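Local coordinates for protein erythrocyte binding antigen 140 (PDB 4GF2) that probably binds sialylated glycophorin C on the host erythrocyte, using two Duffy-binding-like domains, when Plasmodium falciparum invades the cell, at residues Leu11-Lys17 / Thr69-Leu74; Ile180-Asn184 / Phe252-Leu256; Phe195-Lys199 / Glu274-Cys279; Lys289-Asn293 / Lys455-Val460. The protein carries 3 engineered substitutions. All coordinates share one frame. Residue numbers count along the deposited sequence, not the author numbering.

Interactions 1, 2 and 3 all hold elements of the first Duffy-binding-like domain. Interactions 2 and 3 share one element, the long helix 175-202, with short helices laid against it at centres 25 Å apart. Interaction 4 follows on from interaction 3 through successive helices 273-279 and 285-293, and packs helix 285-293 against the second domain. Its touching residues are mostly buried, whereas the other three contacts are partly buried. Chemistry varies accordingly. Interaction 1 adds a buried salt bridge and two waters to leucine packing, and interaction 3 has a longer, weaker charge pair at an exposed rim. Interactions 2 and 4 are mainly apolar, with neither hydrogen bonds nor salt bridges between their segments.

Interaction 1. Residues Leu11-Lys17 / Thr69-Leu74; sequences LFACGIK and TEAKLL
A helix C-terminus closed by glycine is packed on the flank of a longer helix in the first Duffy-binding-like domain of this mostly helical protein. Residues Leu-11 to Cys-14 are the last turn of helix 4-14; Gly-15, at phi 88° and psi 162°, breaks it, while its N still bonds to Leu-11 O at 2.9 Å. A side chain at these angles would collide with the preceding carbonyl. Ile-16 and Lys-17 continue extended along residues 69-74, a helical piece within 56-78. Leu-11 and Thr-69 set the register, their CA atoms 6.1 Å apart.

The apolar contacts centre on Leu-73, an mt rotamer whose branches spread between neighbours. Its CD2 lies 3.6 Å from Leu-11 CD2, and its CD1 is 3.8 Å from Cys-14 CB. Thr-69 presents its methyl here, CG2 being 3.9 Å from Leu-11 CA, and sends OG1 back to Ile-65. Cys-14 also forms a disulfide with Cys-44, tying the helix end to the loop just before helix 46-49.

The polar contacts belong to Lys-17. Its chain (m, t, t, m) lays CE 3.5 Å from Leu-73 CB before bending to the carboxylate of Glu-70, which Cys-44 N and Ser-93 also bond. One water lies 3.0 Å from both Lys-17 N and Leu-73 O; another, 2.7 Å from both Lys-17 NZ and Glu-70 OE2. The direct salt bridge runs from Lys-17 NZ to Glu-70 OE1 at 2.9 Å.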
loop_
_atom_site.group_PDB
_atom_site.type_symbol
_atom_site.label_atom_id
_atom_site.label_comp_id
_atom_site.label_asym_id
_atom_site.label_seq_id
_atom_site.Cartn_x
_atom_site.Cartn_y
_atom_site.Cartn_z
ATOM N N LEU A 11 -36.635 -23.543 18.631
ATOM C CA LEU A 11 -35.982 -22.325 18.173
ATOM C C LEU A 11 -34.611 -22.145 18.812
ATOM O O LEU A 11 -33.622 -21.918 18.117
ATOM C CB LEU A 11 -36.858 -21.106 18.475
ATOM C CG LEU A 11 -37.950 -20.811 17.446
ATOM C CD1 LEU A 11 -39.009 -19.885 18.024
ATOM C CD2 LEU A 11 -37.336 -20.201 16.196
ATOM N N PHE A 12 -34.552 -22.248 20.134
ATOM C CA PHE A 12 -33.306 -22.001 20.853
ATOM C C PHE A 12 -32.319 -23.155 20.726
ATOM O O PHE A 12 -31.118 -22.965 20.894
ATOM C CB PHE A 12 -33.583 -21.689 22.325
ATOM C CG PHE A 12 -34.154 -20.319 22.548
ATOM C CD1 PHE A 12 -33.369 -19.194 22.368
ATOM C CD2 PHE A 12 -35.475 -20.156 22.927
ATOM C CE1 PHE A 12 -33.888 -17.930 22.564
ATOM C CE2 PHE A 12 -36.001 -18.893 23.128
ATOM C CZ PHE A 12 -35.206 -17.779 22.945
ATOM N N ALA A 13 -32.821 -24.347 20.427
ATOM C CA ALA A 13 -31.946 -25.492 20.213
ATOM C C ALA A 13 -30.944 -25.172 19.104
ATOM O O ALA A 13 -29.766 -25.510 19.198
ATOM C CB ALA A 13 -32.759 -26.728 19.864
ATOM N N CYS A 14 -31.420 -24.508 18.055
ATOM C CA CYS A 14 -30.554 -24.103 16.954
ATOM C C CYS A 14 -29.955 -22.729 17.227
ATOM O O CYS A 14 -28.803 -22.465 16.889
ATOM C CB CYS A 14 -31.331 -24.088 15.638
ATOM S SG CYS A 14 -31.895 -25.718 15.095
ATOM N N GLY A 15 -30.746 -21.855 17.839
ATOM C CA GLY A 15 -30.264 -20.550 18.245
ATOM C C GLY A 15 -30.385 -19.483 17.175
ATOM O O GLY A 15 -30.543 -19.781 15.993
ATOM N N ILE A 16 -30.314 -18.227 17.603
ATOM C CA ILE A 16 -30.355 -17.091 16.693
ATOM C C ILE A 16 -29.223 -17.195 15.677
ATOM O O ILE A 16 -28.139 -17.680 15.993
ATOM C CB ILE A 16 -30.218 -15.755 17.448
ATOM C CG1 ILE A 16 -31.235 -15.675 18.588
ATOM C CG2 ILE A 16 -30.399 -14.581 16.495
ATOM C CD1 ILE A 16 -30.605 -15.696 19.971
ATOM N N LYS A 17 -29.479 -16.733 14.459
ATOM C CA LYS A 17 -28.483 -16.789 13.397
ATOM C C LYS A 17 -27.734 -15.470 13.269
ATOM O O LYS A 17 -28.273 -14.403 13.564
ATOM C CB LYS A 17 -29.151 -17.136 12.068
ATOM C CG LYS A 17 -29.777 -18.522 12.049
ATOM C CD LYS A 17 -30.472 -18.813 10.732
ATOM C CE LYS A 17 -31.049 -20.219 10.707
ATOM N NZ LYS A 17 -30.006 -21.279 10.810
ATOM N N THR A 69 -38.265 -24.716 11.568
ATOM C CA THR A 69 -37.543 -23.846 12.486
ATOM C C THR A 69 -36.511 -23.036 11.712
ATOM O O THR A 69 -36.359 -21.832 11.932
ATOM C CB THR A 69 -36.848 -24.637 13.612
ATOM O OG1 THR A 69 -37.826 -25.355 14.373
ATOM C CG2 THR A 69 -36.101 -23.696 14.541
ATOM N N GLU A 70 -35.813 -23.700 10.798
ATOM C CA GLU A 70 -34.837 -23.032 9.947
ATOM C C GLU A 70 -35.473 -21.824 9.258
ATOM O O GLU A 70 -34.864 -20.760 9.171
ATOM C CB GLU A 70 -34.279 -24.011 8.910
ATOM C CG GLU A 70 -33.396 -23.368 7.844
ATOM C CD GLU A 70 -32.058 -22.894 8.380
ATOM O OE1 GLU A 70 -31.729 -23.203 9.550
ATOM O OE2 GLU A 70 -31.333 -22.213 7.622
ATOM N N ALA A 71 -36.706 -21.991 8.787
ATOM C CA ALA A 71 -37.438 -20.903 8.138
ATOM C C ALA A 71 -37.669 -19.704 9.070
ATOM O O ALA A 71 -37.351 -18.568 8.712
ATOM C CB ALA A 71 -38.761 -21.413 7.604
ATOM N N LYS A 72 -38.222 -19.951 10.256
ATOM C CA LYS A 72 -38.428 -18.886 11.238
ATOM C C LYS A 72 -37.141 -18.112 11.478
ATOM O O LYS A 72 -37.119 -16.880 11.439
ATOM C CB LYS A 72 -38.892 -19.449 12.584
ATOM C CG LYS A 72 -40.309 -19.973 12.621
ATOM C CD LYS A 72 -40.724 -20.269 14.053
ATOM C CE LYS A 72 -42.059 -20.991 14.122
ATOM N NZ LYS A 72 -42.466 -21.228 15.538
ATOM N N LEU A 73 -36.069 -18.849 11.748
ATOM C CA LEU A 73 -34.804 -18.232 12.107
ATOM C C LEU A 73 -34.245 -17.437 10.931
ATOM O O LEU A 73 -33.655 -16.377 11.116
ATOM C CB LEU A 73 -33.815 -19.294 12.595
ATOM C CG LEU A 73 -34.205 -19.944 13.927
ATOM C CD1 LEU A 73 -33.283 -21.102 14.274
ATOM C CD2 LEU A 73 -34.196 -18.921 15.050
ATOM N N LEU A 74 -34.455 -17.941 9.721
ATOM C CA LEU A 74 -34.053 -17.218 8.522
ATOM C C LEU A 74 -34.875 -15.947 8.373
ATOM O O LEU A 74 -34.366 -14.912 7.938
ATOM C CB LEU A 74 -34.227 -18.088 7.276
ATOM C CG LEU A 74 -33.182 -19.181 7.051
ATOM C CD1 LEU A 74 -33.541 -19.990 5.817
ATOM C CD2 LEU A 74 -31.781 -18.588 6.923
HETATM O O HOH W 1 -29.034 -20.878 8.279
HETATM O O HOH W 2 -32.257 -15.796 13.689
#

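Interaction 2. Residues Ile180-Asn184 / Phe252-Leu256; sequences IKEWN and FLNDL
Two nearly parallel helices of the first Duffy-binding-like domain meet here: residues 180-184 within the long helix 175-202, and residues 252-256 at the start of the short helix 252-259. The axes of these short segments cross at -19° and come no nearer than 12.1 Å, so bulky side chains must span the gap. In register, the CA of Ile-180 is 8.9 Å from that of Leu-253, and the CA of Lys-181 is 8.4 Å from that of Leu-256.

Ile-180, an mt rotamer pointing at the partner, suits the central position because its branches part. CD1 extends to Leu-253 CD2 at 3.7 Å, while CG2 touches both Phe-252 CE2 at 3.8 Å and Leu-256 CD1 at 3.7 Å. Phe-252 (chi1 t, chi2 68°) reaches across with its ring, which also stacks on Tyr-240 of helix 213-242. Leu-253 is mt and points sideways, so only the tip of the side chain arrives. Leu-256 has chi1 168° and an off-well chi2 of 135°, aiming CD1 between Ile-180 and Asn-184.

At the border Lys-181 contributes its aliphatic stem, while its NZ makes a salt bridge with Glu-173; its CG lies at the edge of the Phe-252 ring, 4.1 Å from CZ. Asn-184, with chi1 t, is engaged without a hydrogen bond across the helices: its ND2 rests against Leu-256 CD1 at 3.8 Å.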
loop_
_atom_site.group_PDB
_atom_site.type_symbol
_atom_site.label_atom_id
_atom_site.label_comp_id
_atom_site.label_asym_id
_atom_site.label_seq_id
_atom_site.Cartn_x
_atom_site.Cartn_y
_atom_site.Cartn_z
ATOM N N ILE A 180 -22.063 -22.198 -5.693
ATOM C CA ILE A 180 -21.463 -21.230 -6.602
ATOM C C ILE A 180 -22.470 -20.123 -6.933
ATOM O O ILE A 180 -22.144 -18.938 -6.878
ATOM C CB ILE A 180 -20.953 -21.910 -7.889
ATOM C CG1 ILE A 180 -19.644 -22.652 -7.599
ATOM C CG2 ILE A 180 -20.726 -20.886 -8.988
ATOM C CD1 ILE A 180 -19.043 -23.359 -8.799
ATOM N N LYS A 181 -23.697 -20.516 -7.257
ATOM C CA LYS A 181 -24.748 -19.559 -7.582
ATOM C C LYS A 181 -25.011 -18.614 -6.415
ATOM O O LYS A 181 -25.117 -17.400 -6.599
ATOM C CB LYS A 181 -26.043 -20.291 -7.941
ATOM C CG LYS A 181 -26.108 -20.819 -9.367
ATOM C CD LYS A 181 -27.030 -22.025 -9.441
ATOM C CE LYS A 181 -27.762 -22.107 -10.756
ATOM N NZ LYS A 181 -28.692 -23.270 -10.763
ATOM N N GLU A 182 -25.136 -19.181 -5.219
ATOM C CA GLU A 182 -25.401 -18.393 -4.024
ATOM C C GLU A 182 -24.244 -17.432 -3.785
ATOM O O GLU A 182 -24.449 -16.239 -3.569
ATOM C CB GLU A 182 -25.597 -19.298 -2.798
ATOM C CG GLU A 182 -25.892 -18.529 -1.503
ATOM C CD GLU A 182 -26.004 -19.424 -0.280
ATOM O OE1 GLU A 182 -25.721 -20.635 -0.390
ATOM O OE2 GLU A 182 -26.379 -18.911 0.799
ATOM N N TRP A 183 -23.026 -17.960 -3.840
ATOM C CA TRP A 183 -21.832 -17.156 -3.615
ATOM C C TRP A 183 -21.759 -16.005 -4.610
ATOM O O TRP A 183 -21.446 -14.872 -4.239
ATOM C CB TRP A 183 -20.574 -18.017 -3.729
ATOM C CG TRP A 183 -19.333 -17.240 -3.478
ATOM C CD1 TRP A 183 -18.658 -17.134 -2.301
ATOM C CD2 TRP A 183 -18.622 -16.438 -4.425
ATOM N NE1 TRP A 183 -17.565 -16.320 -2.455
ATOM C CE2 TRP A 183 -17.521 -15.878 -3.751
ATOM C CE3 TRP A 183 -18.809 -16.139 -5.776
ATOM C CZ2 TRP A 183 -16.608 -15.036 -4.381
ATOM C CZ3 TRP A 183 -17.904 -15.305 -6.402
ATOM C CH2 TRP A 183 -16.818 -14.762 -5.706
ATOM N N ASN A 184 -22.046 -16.300 -5.875
ATOM C CA ASN A 184 -22.044 -15.280 -6.915
ATOM C C ASN A 184 -22.991 -14.138 -6.569
ATOM O O ASN A 184 -22.640 -12.966 -6.720
ATOM C CB ASN A 184 -22.436 -15.886 -8.261
ATOM C CG ASN A 184 -22.354 -14.883 -9.399
ATOM O OD1 ASN A 184 -21.521 -13.976 -9.388
ATOM N ND2 ASN A 184 -23.222 -15.041 -10.389
ATOM N N PHE A 252 -21.064 -24.338 -17.239
ATOM C CA PHE A 252 -21.594 -23.729 -16.029
ATOM C C PHE A 252 -20.741 -22.536 -15.614
ATOM O O PHE A 252 -21.241 -21.416 -15.502
ATOM C CB PHE A 252 -21.658 -24.756 -14.897
ATOM C CG PHE A 252 -22.246 -24.218 -13.624
ATOM C CD1 PHE A 252 -23.587 -23.885 -13.553
ATOM C CD2 PHE A 252 -21.457 -24.050 -12.498
ATOM C CE1 PHE A 252 -24.130 -23.391 -12.381
ATOM C CE2 PHE A 252 -21.997 -23.560 -11.326
ATOM C CZ PHE A 252 -23.335 -23.229 -11.267
ATOM N N LEU A 253 -19.453 -22.773 -15.395
ATOM C CA LEU A 253 -18.554 -21.709 -14.953
ATOM C C LEU A 253 -18.442 -20.629 -16.020
ATOM O O LEU A 253 -18.514 -19.437 -15.720
ATOM C CB LEU A 253 -17.168 -22.269 -14.623
ATOM C CG LEU A 253 -17.139 -23.312 -13.505
ATOM C CD1 LEU A 253 -15.746 -23.898 -13.353
ATOM C CD2 LEU A 253 -17.618 -22.707 -12.194
ATOM N N ASN A 254 -18.272 -21.055 -17.268
ATOM C CA ASN A 254 -18.157 -20.130 -18.388
ATOM C C ASN A 254 -19.381 -19.227 -18.502
ATOM O O ASN A 254 -19.271 -18.002 -18.418
ATOM C CB ASN A 254 -17.955 -20.901 -19.693
ATOM C CG ASN A 254 -17.942 -19.994 -20.908
ATOM O OD1 ASN A 254 -18.892 -19.975 -21.692
ATOM N ND2 ASN A 254 -16.866 -19.231 -21.066
ATOM N N ASP A 255 -20.546 -19.839 -18.699
ATOM C CA ASP A 255 -21.807 -19.105 -18.746
ATOM C C ASP A 255 -21.883 -18.095 -17.608
ATOM O O ASP A 255 -22.194 -16.925 -17.827
ATOM C CB ASP A 255 -22.993 -20.068 -18.655
ATOM C CG ASP A 255 -23.093 -20.989 -19.854
ATOM O OD1 ASP A 255 -22.715 -20.564 -20.965
ATOM O OD2 ASP A 255 -23.555 -22.136 -19.685
ATOM N N LEU A 256 -21.595 -18.553 -16.394
ATOM C CA LEU A 256 -21.654 -17.695 -15.218
ATOM C C LEU A 256 -20.775 -16.460 -15.376
ATOM O O LEU A 256 -21.145 -15.366 -14.950
ATOM C CB LEU A 256 -21.242 -18.477 -13.970
ATOM C CG LEU A 256 -20.983 -17.642 -12.715
ATOM C CD1 LEU A 256 -21.646 -18.272 -11.507
ATOM C CD2 LEU A 256 -19.488 -17.496 -12.486
#

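Interaction 3. Residues Phe195-Lys199 / Glu274-Cys279; sequences FLNIK and EYDDLC
At the apolar centre of this helix-helix contact in the first Duffy-binding-like domain stands Ile-198, whose mt side chain points at the partner. Its CG2 sits 3.7 Å from Cys-279 SG and 4.0 Å from Leu-278 CD1, while its CD1 approaches Tyr-275 CE2 at 4.2 Å. Residues 195-199 belong to helix 175-202 and residues 274-279 to helix 273-279; the axes of these short segments come within 10.8 Å at a crossing angle of 41°. The closest CA pair is Ile-198 CA and Leu-278 CA, 7.5 Å apart. Cys-279 is disulfide-bonded to Cys-219 of helix 213-242, so the short helix is covalently held in this three-helix arrangement.

Further out, Phe-195 (chi1 t) points sideways from its helix, but its ring reaches the partner. The ring edge faces Tyr-275 CA, 4.4 Å from CE1, and the ring also meets Tyr-222 edge-to-face. Phe-195 CE2 is 3.6 Å from Glu-274 CD, beside the polar rim. There Lys-199 NZ makes a weak salt-bridging hydrogen bond of 3.3 Å to Glu-274 OE2.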
loop_
_atom_site.group_PDB
_atom_site.type_symbol
_atom_site.label_atom_id
_atom_site.label_comp_id
_atom_site.label_asym_id
_atom_site.label_seq_id
_atom_site.Cartn_x
_atom_site.Cartn_y
_atom_site.Cartn_z
ATOM N N PHE A 195 -18.869 -0.472 -3.377
ATOM C CA PHE A 195 -18.487 0.489 -4.402
ATOM C C PHE A 195 -19.299 1.778 -4.295
ATOM O O PHE A 195 -18.793 2.862 -4.597
ATOM C CB PHE A 195 -18.625 -0.105 -5.802
ATOM C CG PHE A 195 -17.791 0.599 -6.828
ATOM C CD1 PHE A 195 -16.440 0.313 -6.952
ATOM C CD2 PHE A 195 -18.348 1.556 -7.657
ATOM C CE1 PHE A 195 -15.661 0.964 -7.893
ATOM C CE2 PHE A 195 -17.574 2.211 -8.601
ATOM C CZ PHE A 195 -16.230 1.915 -8.718
ATOM N N LEU A 196 -20.552 1.666 -3.867
ATOM C CA LEU A 196 -21.380 2.850 -3.664
ATOM C C LEU A 196 -20.788 3.706 -2.556
ATOM O O LEU A 196 -20.793 4.933 -2.641
ATOM C CB LEU A 196 -22.824 2.468 -3.326
ATOM C CG LEU A 196 -23.656 1.889 -4.474
ATOM C CD1 LEU A 196 -25.070 1.590 -4.009
ATOM C CD2 LEU A 196 -23.683 2.831 -5.672
ATOM N N ASN A 197 -20.275 3.062 -1.513
ATOM C CA ASN A 197 -19.560 3.787 -0.472
ATOM C C ASN A 197 -18.385 4.557 -1.069
ATOM O O ASN A 197 -18.134 5.704 -0.702
ATOM C CB ASN A 197 -19.070 2.834 0.615
ATOM C CG ASN A 197 -20.190 2.348 1.508
ATOM O OD1 ASN A 197 -21.173 3.055 1.728
ATOM N ND2 ASN A 197 -20.050 1.134 2.029
ATOM N N ILE A 198 -17.674 3.928 -1.997
ATOM C CA ILE A 198 -16.550 4.583 -2.661
ATOM C C ILE A 198 -17.006 5.841 -3.393
ATOM O O ILE A 198 -16.360 6.879 -3.299
ATOM C CB ILE A 198 -15.849 3.643 -3.661
ATOM C CG1 ILE A 198 -15.040 2.586 -2.912
ATOM C CG2 ILE A 198 -14.942 4.433 -4.583
ATOM C CD1 ILE A 198 -14.438 1.528 -3.811
ATOM N N LYS A 199 -18.116 5.746 -4.120
ATOM C CA LYS A 199 -18.655 6.900 -4.834
ATOM C C LYS A 199 -19.023 8.004 -3.855
ATOM O O LYS A 199 -18.636 9.160 -4.027
ATOM C CB LYS A 199 -19.893 6.517 -5.646
ATOM C CG LYS A 199 -19.630 5.547 -6.785
ATOM C CD LYS A 199 -20.480 5.884 -8.005
ATOM C CE LYS A 199 -20.504 4.734 -9.003
ATOM N NZ LYS A 199 -21.048 5.139 -10.329
ATOM N N GLU A 274 -12.623 2.582 -13.447
ATOM C CA GLU A 274 -13.353 3.444 -12.528
ATOM C C GLU A 274 -12.765 3.406 -11.121
ATOM O O GLU A 274 -12.711 4.429 -10.440
ATOM C CB GLU A 274 -14.830 3.061 -12.487
ATOM C CG GLU A 274 -15.702 4.087 -11.781
ATOM C CD GLU A 274 -17.177 3.751 -11.851
ATOM O OE1 GLU A 274 -17.514 2.640 -12.315
ATOM O OE2 GLU A 274 -17.999 4.599 -11.446
ATOM N N TYR A 275 -12.329 2.232 -10.681
ATOM C CA TYR A 275 -11.730 2.121 -9.358
ATOM C C TYR A 275 -10.476 2.989 -9.259
ATOM O O TYR A 275 -10.330 3.787 -8.332
ATOM C CB TYR A 275 -11.380 0.672 -9.024
ATOM C CG TYR A 275 -10.658 0.569 -7.707
ATOM C CD1 TYR A 275 -9.281 0.723 -7.640
ATOM C CD2 TYR A 275 -11.353 0.359 -6.528
ATOM C CE1 TYR A 275 -8.616 0.650 -6.439
ATOM C CE2 TYR A 275 -10.694 0.284 -5.318
ATOM C CZ TYR A 275 -9.326 0.432 -5.280
ATOM O OH TYR A 275 -8.667 0.359 -4.077
ATOM N N ASP A 276 -9.570 2.823 -10.219
ATOM C CA ASP A 276 -8.352 3.622 -10.277
ATOM C C ASP A 276 -8.673 5.114 -10.333
ATOM O O ASP A 276 -7.983 5.930 -9.725
ATOM C CB ASP A 276 -7.518 3.231 -11.498
ATOM C CG ASP A 276 -6.777 1.920 -11.309
ATOM O OD1 ASP A 276 -7.036 1.220 -10.308
ATOM O OD2 ASP A 276 -5.933 1.588 -12.167
ATOM N N ASP A 277 -9.728 5.464 -11.062
ATOM C CA ASP A 277 -10.128 6.859 -11.214
ATOM C C ASP A 277 -10.614 7.473 -9.902
ATOM O O ASP A 277 -10.504 8.681 -9.700
ATOM C CB ASP A 277 -11.243 6.982 -12.259
ATOM C CG ASP A 277 -10.785 6.608 -13.656
ATOM O OD1 ASP A 277 -9.565 6.682 -13.934
ATOM O OD2 ASP A 277 -11.655 6.247 -14.481
ATOM N N LEU A 278 -11.162 6.648 -9.018
ATOM C CA LEU A 278 -11.776 7.152 -7.794
ATOM C C LEU A 278 -10.928 6.912 -6.550
ATOM O O LEU A 278 -11.127 7.567 -5.526
ATOM C CB LEU A 278 -13.146 6.510 -7.585
ATOM C CG LEU A 278 -14.255 6.897 -8.565
ATOM C CD1 LEU A 278 -15.553 6.222 -8.159
ATOM C CD2 LEU A 278 -14.438 8.406 -8.632
ATOM N N CYS A 279 -9.990 5.975 -6.634
ATOM C CA CYS A 279 -9.284 5.516 -5.441
ATOM C C CYS A 279 -7.778 5.740 -5.476
ATOM O O CYS A 279 -7.097 5.508 -4.481
ATOM C CB CYS A 279 -9.581 4.039 -5.200
ATOM S SG CYS A 279 -11.279 3.732 -4.686
#

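Interaction 4. Residues Lys289-Asn293 / Lys455-Val460; sequences KSFLN and KVMSAV
Helix 285-293 packs here on residues 455-460 of the second Duffy-binding-like domain. Along residues 289-293 the first to make contact is Phe-291, the main wedge: its CA lies 5.5 Å from the CA of Val-456, and with chi1 m and chi2 66° its ring is directed at residues 456-460. The ring edge meets a backbone carbonyl, CD2 lying 3.1 Å from Val-456 O. CD2 is also 3.5 Å from Ala-459 CB, where a small residue lets the ring come close, and CE2 is 4.3 Å from Val-460 CG1. Ile-373 and Gln-377 of helix 361-382 line the same pocket. Next, Leu-292, an mt rotamer, swings its tip across: CD2 touches Val-456 CG1 at 3.6 Å and Lys-455 CB at 4.0 Å. With neither hydrogen bond nor salt bridge between the segments, the contact depends on apolar burial, together with the edge of the Phe-291 ring set against Val-456 O.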
loop_
_atom_site.group_PDB
_atom_site.type_symbol
_atom_site.label_atom_id
_atom_site.label_comp_id
_atom_site.label_asym_id
_atom_site.label_seq_id
_atom_site.Cartn_x
_atom_site.Cartn_y
_atom_site.Cartn_z
ATOM N N LYS A 289 2.815 5.577 -10.683
ATOM C CA LYS A 289 2.540 4.546 -11.674
ATOM C C LYS A 289 3.128 4.932 -13.023
ATOM O O LYS A 289 3.618 4.080 -13.760
ATOM C CB LYS A 289 1.038 4.303 -11.799
ATOM C CG LYS A 289 0.438 3.536 -10.636
ATOM C CD LYS A 289 -1.024 3.204 -10.899
ATOM C CE LYS A 289 -1.668 2.505 -9.710
ATOM N NZ LYS A 289 -3.086 2.125 -9.989
ATOM N N SER A 290 3.082 6.223 -13.338
ATOM C CA SER A 290 3.668 6.725 -14.574
ATOM C C SER A 290 5.181 6.526 -14.565
ATOM O O SER A 290 5.757 6.033 -15.537
ATOM C CB SER A 290 3.337 8.205 -14.759
ATOM O OG SER A 290 3.890 8.701 -15.965
ATOM N N PHE A 291 5.814 6.903 -13.456
ATOM C CA PHE A 291 7.265 6.821 -13.315
ATOM C C PHE A 291 7.790 5.389 -13.266
ATOM O O PHE A 291 8.930 5.131 -13.649
ATOM C CB PHE A 291 7.713 7.558 -12.049
ATOM C CG PHE A 291 7.946 9.029 -12.250
ATOM C CD1 PHE A 291 6.899 9.877 -12.564
ATOM C CD2 PHE A 291 9.214 9.562 -12.110
ATOM C CE1 PHE A 291 7.116 11.232 -12.744
ATOM C CE2 PHE A 291 9.438 10.916 -12.289
ATOM C CZ PHE A 291 8.388 11.750 -12.603
ATOM N N LEU A 292 6.967 4.460 -12.788
ATOM C CA LEU A 292 7.401 3.071 -12.636
ATOM C C LEU A 292 6.898 2.155 -13.744
ATOM O O LEU A 292 7.542 1.159 -14.066
ATOM C CB LEU A 292 6.950 2.514 -11.287
ATOM C CG LEU A 292 7.687 3.038 -10.055
ATOM C CD1 LEU A 292 7.119 2.389 -8.807
ATOM C CD2 LEU A 292 9.186 2.784 -10.150
ATOM N N ASN A 293 5.744 2.483 -14.314
ATOM C CA ASN A 293 5.110 1.612 -15.296
ATOM C C ASN A 293 4.589 2.329 -16.542
ATOM O O ASN A 293 4.269 1.683 -17.538
ATOM C CB ASN A 293 3.951 0.852 -14.639
ATOM C CG ASN A 293 4.401 0.001 -13.465
ATOM O OD1 ASN A 293 4.861 -1.126 -13.643
ATOM N ND2 ASN A 293 4.265 0.538 -12.257
ATOM N N LYS A 455 14.731 4.547 -8.816
ATOM C CA LYS A 455 14.087 4.390 -10.115
ATOM C C LYS A 455 13.269 5.621 -10.483
ATOM O O LYS A 455 13.377 6.130 -11.599
ATOM C CB LYS A 455 13.188 3.151 -10.132
ATOM C CG LYS A 455 13.914 1.860 -10.474
ATOM C CD LYS A 455 12.971 0.666 -10.475
ATOM C CE LYS A 455 13.690 -0.598 -10.916
ATOM N NZ LYS A 455 12.802 -1.791 -10.888
ATOM N N VAL A 456 12.451 6.101 -9.549
ATOM C CA VAL A 456 11.566 7.223 -9.842
ATOM C C VAL A 456 12.334 8.539 -9.923
ATOM O O VAL A 456 11.980 9.418 -10.706
ATOM C CB VAL A 456 10.403 7.350 -8.818
ATOM C CG1 VAL A 456 9.570 6.078 -8.796
ATOM C CG2 VAL A 456 10.923 7.672 -7.431
ATOM N N MET A 457 13.389 8.676 -9.125
ATOM C CA MET A 457 14.178 9.904 -9.131
ATOM C C MET A 457 15.056 9.981 -10.369
ATOM O O MET A 457 15.310 11.065 -10.888
ATOM C CB MET A 457 15.051 9.997 -7.878
ATOM C CG MET A 457 14.271 10.180 -6.585
ATOM S SD MET A 457 15.359 10.513 -5.184
ATOM C CE MET A 457 15.805 12.219 -5.486
ATOM N N SER A 458 15.515 8.827 -10.842
ATOM C CA SER A 458 16.412 8.771 -11.985
ATOM C C SER A 458 15.665 8.985 -13.296
ATOM O O SER A 458 16.282 9.112 -14.358
ATOM C CB SER A 458 17.139 7.426 -12.021
ATOM O OG SER A 458 16.229 6.349 -12.165
ATOM N N ALA A 459 14.340 9.027 -13.216
ATOM C CA ALA A 459 13.505 9.157 -14.405
ATOM C C ALA A 459 13.630 10.529 -15.058
ATOM O O ALA A 459 13.286 10.697 -16.227
ATOM C CB ALA A 459 12.058 8.881 -14.055
ATOM N N VAL A 460 14.119 11.511 -14.307
ATOM C CA VAL A 460 14.234 12.870 -14.832
ATOM C C VAL A 460 15.582 13.135 -15.504
ATOM O O VAL A 460 15.850 14.256 -15.938
ATOM C CB VAL A 460 14.017 13.919 -13.729
ATOM C CG1 VAL A 460 12.685 13.686 -13.035
ATOM C CG2 VAL A 460 15.164 13.891 -12.727
#